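Local coordinates for VAO-type flavoprotein oxidase VAO615 (Myceliophthora thermophila, PDB 6F72), which probably acts as a flavoprotein oxidase, binding FAD bicovalently and, once the flavin is reduced, reacting rapidly with molecular oxygen, although its substrate is still unknown, at residues Val318-Val323 with Tyr342-Asn347; Phe448-Phe453 with Leu474-Ala479. All coordinates share one frame; numbering follows the deposited sequence.

Overall arrangement
Interaction 1 and interaction 2 share one seven-stranded antiparallel sheet. Interaction 1 sets helix 316-335 against the end of strand 339-344 and the loop that follows; interaction 2, later in the chain, pairs strands 448-452 and 472-480. They lie about 13 Å apart, centre to centre, and strands 339-344 and 448-452 are neighbours in the sheet, with backbone bonds probably running from C450 N to Y342 O and from V344 N to F448 O. Interaction 1 lies about 26 Å from the chain centre, whereas interaction 2 reaches inward, the D451 side chain lying about 6 Å from FAD. The same sheet thus runs from a peripheral helix contact to a disulfide-tied strand pair near the flavin.

Interaction 1 of 2, residues Val318-Val323 with Tyr342-Asn347; sequences VYWEAV and YSVGNN
With CG anti to the backbone N (chi1 167°), Y319 sends its ring from helix 316-335 to the loop 345-347, while W320 has its CG anti to the carbonyl carbon instead, beside the backbone N. The phenol ends in the one hydrogen bond between the two segments: Y319 OH donates to G345 O at 2.6 Å, the donor tilted 27° from the carbonyl plane. This acceptor lies at the edge of the ring, near its plane. Over one ring face sits the backbone carbonyl of N347, with N347 O 3.8 Å from Y319 CE1; V323 CG2, from the next helical turn, lies against the opposite face. Helix 316-335 leads into strand 339-344, and the contact lays the start of the helix against the end of that strand and the loop after it, on the seven-stranded antiparallel sheet which, as in other VAO-type oxidases, probably belongs to the substrate-binding domain. An alanine in place of Y319 would probably leave G345 O without this donor and open a gap between the N347 carbonyl and V323. The indole packs on Y319 as well, with Y319 CE2 over the centre of the W320 ring face, 3.5 Å above the plane. W320 CH2 lies 3.8 Å from V344 CG1, the two side chains meeting at a slant, and helix 426-439 also touches the indole through T433, F436 and R437. N346 O takes a hydrogen bond from N316 ND2, and the N346 side-chain OD1 is bonded to Q441 NE2.

Interaction 2 of 2, residues Phe448-Phe453 with Leu474-Ala479; sequences FYCDSF and LLCAPA
C450 and C476 face each other as a non-hydrogen-bonded pair on strands 448-452 and 472-480, neighbours in the seven-stranded antiparallel sheet, and a cross-strand disulfide joins them. C450 CA and C476 CA are only 4.0 Å apart, and the S-S bond has a chi3 of 112°; each SG is anti to its own carbonyl carbon. The disulfide ties these strands covalently, with F436 of helix 426-439 packed against both cysteines.

Backbone hydrogen bonds flank it. D451 and L475 form a hydrogen-bonded pair, D451 N to L475 O and L475 N to D451 O, and A477 N reaches Y449 O in an almost straight bond with an N-H...O angle of 179°. A water bridges Y449 N and A477 O.

Apolar contacts close the ends of the pairing. F453 CE2 lies 3.9 Å from L475 CB. At the other end, F448 and P478 run side by side in the same direction. The proline CG makes a CH-pi contact over one face of the phenylalanine ring, 4.1 Å from its centroid and 17° off its normal, while C476 CB sits at the ring edge, 4.0 Å from F448 CE2.

Interaction 1 of 2, residues Val318-Val323 with Tyr342-Asn347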
loop_
_atom_site.group_PDB
_atom_site.type_symbol
_atom_site.label_atom_id
_atom_site.label_comp_id
_atom_site.label_asym_id
_atom_site.label_seq_id
_atom_site.Cartn_x
_atom_site.Cartn_y
_atom_site.Cartn_z
ATOM N N VAL A 318 19.548 10.531 26.044
ATOM C CA VAL A 318 20.653 9.880 25.312
ATOM C C VAL A 318 20.081 8.955 24.234
ATOM O O VAL A 318 20.631 8.883 23.127
ATOM C CB VAL A 318 21.638 9.130 26.255
ATOM C CG1 VAL A 318 22.664 8.314 25.472
ATOM C CG2 VAL A 318 22.362 10.106 27.184
ATOM N N TYR A 319 18.971 8.277 24.560
ATOM C CA TYR A 319 18.221 7.454 23.600
ATOM C C TYR A 319 17.892 8.216 22.315
ATOM O O TYR A 319 18.162 7.714 21.228
ATOM C CB TYR A 319 16.935 6.869 24.221
ATOM C CG TYR A 319 15.963 6.285 23.201
ATOM C CD1 TYR A 319 16.213 5.045 22.592
ATOM C CD2 TYR A 319 14.805 6.982 22.826
ATOM C CE1 TYR A 319 15.335 4.516 21.645
ATOM C CE2 TYR A 319 13.924 6.460 21.879
ATOM C CZ TYR A 319 14.191 5.229 21.297
ATOM O OH TYR A 319 13.319 4.715 20.363
ATOM N N TRP A 320 17.319 9.419 22.447
ATOM C CA TRP A 320 16.917 10.207 21.276
ATOM C C TRP A 320 18.081 10.763 20.459
ATOM O O TRP A 320 17.969 10.921 19.239
ATOM C CB TRP A 320 15.907 11.297 21.634
ATOM C CG TRP A 320 14.547 10.727 21.860
ATOM C CD1 TRP A 320 13.874 10.672 23.049
ATOM C CD2 TRP A 320 13.699 10.085 20.887
ATOM N NE1 TRP A 320 12.660 10.050 22.878
ATOM C CE2 TRP A 320 12.520 9.681 21.567
ATOM C CE3 TRP A 320 13.817 9.818 19.512
ATOM C CZ2 TRP A 320 11.460 9.023 20.918
ATOM C CZ3 TRP A 320 12.766 9.165 18.865
ATOM C CH2 TRP A 320 11.601 8.774 19.570
ATOM N N GLU A 321 19.193 11.030 21.133
ATOM C CA GLU A 321 20.428 11.402 20.462
ATOM C C GLU A 321 21.005 10.216 19.686
ATOM O O GLU A 321 21.596 10.405 18.612
ATOM C CB GLU A 321 21.446 11.951 21.463
ATOM C CG GLU A 321 21.015 13.283 22.063
ATOM C CD GLU A 321 21.969 13.822 23.110
ATOM O OE1 GLU A 321 22.885 13.095 23.559
ATOM O OE2 GLU A 321 21.790 14.996 23.485
ATOM N N ALA A 322 20.810 9.009 20.228
ATOM C CA ALA A 322 21.299 7.775 19.620
ATOM C C ALA A 322 20.506 7.388 18.359
ATOM O O ALA A 322 21.063 6.798 17.429
ATOM C CB ALA A 322 21.295 6.644 20.638
ATOM N N VAL A 323 19.219 7.746 18.349
ATOM C CA VAL A 323 18.306 7.572 17.206
ATOM C C VAL A 323 18.667 8.580 16.106
ATOM O O VAL A 323 18.798 8.211 14.928
ATOM C CB VAL A 323 16.817 7.715 17.655
ATOM C CG1 VAL A 323 15.863 7.839 16.472
ATOM C CG2 VAL A 323 16.408 6.562 18.567
ATOM N N TYR A 342 12.578 -0.538 10.660
ATOM C CA TYR A 342 12.645 -0.399 12.097
ATOM C C TYR A 342 11.399 0.198 12.756
ATOM O O TYR A 342 10.605 0.885 12.109
ATOM C CB TYR A 342 13.906 0.359 12.528
ATOM C CG TYR A 342 14.050 1.746 11.977
ATOM C CD1 TYR A 342 14.557 1.950 10.697
ATOM C CD2 TYR A 342 13.708 2.866 12.744
ATOM C CE1 TYR A 342 14.699 3.223 10.176
ATOM C CE2 TYR A 342 13.861 4.152 12.235
ATOM C CZ TYR A 342 14.359 4.315 10.948
ATOM O OH TYR A 342 14.498 5.558 10.407
ATOM N N SER A 343 11.252 -0.099 14.046
ATOM C CA SER A 343 10.188 0.420 14.895
ATOM C C SER A 343 10.774 1.491 15.806
ATOM O O SER A 343 11.787 1.265 16.477
ATOM C CB SER A 343 9.603 -0.712 15.730
ATOM O OG SER A 343 8.497 -0.257 16.484
ATOM N N VAL A 344 10.158 2.668 15.788
ATOM C CA VAL A 344 10.585 3.776 16.643
ATOM C C VAL A 344 9.574 3.882 17.795
ATOM O O VAL A 344 8.436 4.301 17.585
ATOM C CB VAL A 344 10.671 5.127 15.878
ATOM C CG1 VAL A 344 11.172 6.247 16.788
ATOM C CG2 VAL A 344 11.562 5.027 14.645
ATOM N N GLY A 345 9.994 3.495 18.995
ATOM C CA GLY A 345 9.181 3.699 20.195
ATOM C C GLY A 345 9.702 4.825 21.070
ATOM O O GLY A 345 10.805 5.329 20.849
ATOM N N ASN A 346 8.907 5.196 22.077
ATOM C CA ASN A 346 9.227 6.260 23.042
ATOM C C ASN A 346 10.468 5.955 23.894
ATOM O O ASN A 346 11.104 6.875 24.412
ATOM C CB ASN A 346 8.003 6.516 23.947
ATOM C CG ASN A 346 8.095 7.820 24.735
ATOM O OD1 ASN A 346 8.602 8.836 24.238
ATOM N ND2 ASN A 346 7.592 7.798 25.981
ATOM N N ASN A 347 10.805 4.671 24.032
ATOM C CA ASN A 347 11.892 4.219 24.910
ATOM C C ASN A 347 12.838 3.217 24.246
ATOM O O ASN A 347 13.925 2.967 24.766
ATOM C CB ASN A 347 11.334 3.606 26.209
ATOM C CG ASN A 347 10.277 4.472 26.867
ATOM O OD1 ASN A 347 9.079 4.229 26.702
ATOM N ND2 ASN A 347 10.710 5.497 27.605
#

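Interaction 2 of 2, residues Phe448-Phe453 with Leu474-Ala479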
loop_
_atom_site.group_PDB
_atom_site.type_symbol
_atom_site.label_atom_id
_atom_site.label_comp_id
_atom_site.label_asym_id
_atom_site.label_seq_id
_atom_site.Cartn_x
_atom_site.Cartn_y
_atom_site.Cartn_z
ATOM N N PHE A 448 5.978 3.412 15.808
ATOM C CA PHE A 448 5.695 3.432 14.375
ATOM C C PHE A 448 6.892 2.940 13.581
ATOM O O PHE A 448 8.036 2.991 14.056
ATOM C CB PHE A 448 5.242 4.823 13.906
ATOM C CG PHE A 448 6.278 5.904 14.095
ATOM C CD1 PHE A 448 6.347 6.625 15.296
ATOM C CD2 PHE A 448 7.173 6.219 13.075
ATOM C CE1 PHE A 448 7.302 7.624 15.475
ATOM C CE2 PHE A 448 8.131 7.216 13.246
ATOM C CZ PHE A 448 8.193 7.923 14.453
ATOM N N TYR A 449 6.609 2.453 12.375
ATOM C CA TYR A 449 7.632 1.882 11.525
ATOM C C TYR A 449 8.241 2.903 10.587
ATOM O O TYR A 449 7.557 3.809 10.090
ATOM C CB TYR A 449 7.085 0.707 10.728
ATOM C CG TYR A 449 6.724 -0.478 11.590
ATOM C CD1 TYR A 449 7.725 -1.332 12.100
ATOM C CD2 TYR A 449 5.378 -0.763 11.891
ATOM C CE1 TYR A 449 7.394 -2.432 12.890
ATOM C CE2 TYR A 449 5.038 -1.863 12.676
ATOM C CZ TYR A 449 6.049 -2.690 13.173
ATOM O OH TYR A 449 5.717 -3.774 13.962
ATOM N N CYS A 450 9.543 2.742 10.370
ATOM C CA CYS A 450 10.239 3.429 9.304
ATOM C C CYS A 450 10.962 2.445 8.417
ATOM O O CYS A 450 11.454 1.405 8.876
ATOM C CB CYS A 450 11.262 4.396 9.853
ATOM S SG CYS A 450 10.578 5.734 10.799
ATOM N N ASP A 451 11.031 2.795 7.141
ATOM C CA ASP A 451 11.943 2.127 6.252
ATOM C C ASP A 451 12.994 3.101 5.765
ATOM O O ASP A 451 12.743 4.304 5.689
ATOM C CB ASP A 451 11.209 1.516 5.081
ATOM C CG ASP A 451 11.420 0.034 5.010
ATOM O OD1 ASP A 451 10.626 -0.675 5.684
ATOM O OD2 ASP A 451 12.382 -0.400 4.305
ATOM N N SER A 452 14.161 2.556 5.436
ATOM C CA SER A 452 15.281 3.338 4.935
ATOM C C SER A 452 15.768 2.769 3.611
ATOM O O SER A 452 15.768 1.545 3.405
ATOM C CB SER A 452 16.403 3.390 5.967
ATOM O OG SER A 452 16.809 2.090 6.347
ATOM N N PHE A 453 16.179 3.668 2.720
ATOM C CA PHE A 453 16.473 3.323 1.325
ATOM C C PHE A 453 17.297 4.405 0.638
ATOM O O PHE A 453 17.219 5.581 1.006
ATOM C CB PHE A 453 15.161 3.126 0.536
ATOM C CG PHE A 453 14.271 4.336 0.535
ATOM C CD1 PHE A 453 14.418 5.332 -0.437
ATOM C CD2 PHE A 453 13.309 4.504 1.520
ATOM C CE1 PHE A 453 13.621 6.465 -0.426
ATOM C CE2 PHE A 453 12.502 5.630 1.533
ATOM C CZ PHE A 453 12.654 6.613 0.564
ATOM N N LEU A 474 14.348 8.188 4.353
ATOM C CA LEU A 474 13.406 7.518 5.249
ATOM C C LEU A 474 11.964 7.605 4.742
ATOM O O LEU A 474 11.551 8.618 4.167
ATOM C CB LEU A 474 13.479 8.115 6.666
ATOM C CG LEU A 474 14.813 8.370 7.381
ATOM C CD1 LEU A 474 14.540 9.026 8.726
ATOM C CD2 LEU A 474 15.641 7.107 7.568
ATOM N N LEU A 475 11.217 6.530 4.943
ATOM C CA LEU A 475 9.773 6.564 4.789
ATOM C C LEU A 475 9.253 6.076 6.112
ATOM O O LEU A 475 9.346 4.880 6.416
ATOM C CB LEU A 475 9.263 5.679 3.637
ATOM C CG LEU A 475 7.751 5.535 3.291
ATOM C CD1 LEU A 475 6.964 4.714 4.303
ATOM C CD2 LEU A 475 7.036 6.859 3.079
ATOM N N CYS A 476 8.755 7.018 6.902
ATOM C CA CYS A 476 8.180 6.695 8.214
ATOM C C CYS A 476 6.669 6.760 8.169
ATOM O O CYS A 476 6.092 7.700 7.605
ATOM C CB CYS A 476 8.736 7.612 9.297
ATOM S SG CYS A 476 10.497 7.322 9.549
ATOM N N ALA A 477 6.045 5.753 8.773
ATOM C CA ALA A 477 4.602 5.648 8.782
ATOM C C ALA A 477 3.990 5.640 10.209
ATOM O O ALA A 477 3.637 4.559 10.730
ATOM C CB ALA A 477 4.163 4.422 7.990
ATOM N N PRO A 478 3.840 6.829 10.840
ATOM C CA PRO A 478 3.019 6.872 12.067
ATOM C C PRO A 478 1.590 6.406 11.797
ATOM O O PRO A 478 0.882 7.007 10.982
ATOM C CB PRO A 478 3.063 8.348 12.460
ATOM C CG PRO A 478 4.401 8.781 11.989
ATOM C CD PRO A 478 4.540 8.111 10.641
ATOM N N ALA A 479 1.197 5.322 12.460
ATOM C CA ALA A 479 -0.075 4.676 12.172
ATOM C C ALA A 479 -0.913 4.515 13.438
ATOM O O ALA A 479 -0.458 3.935 14.430
ATOM C CB ALA A 479 0.146 3.333 11.483
HETATM O O HOH W 1 4.006 2.186 11.513
#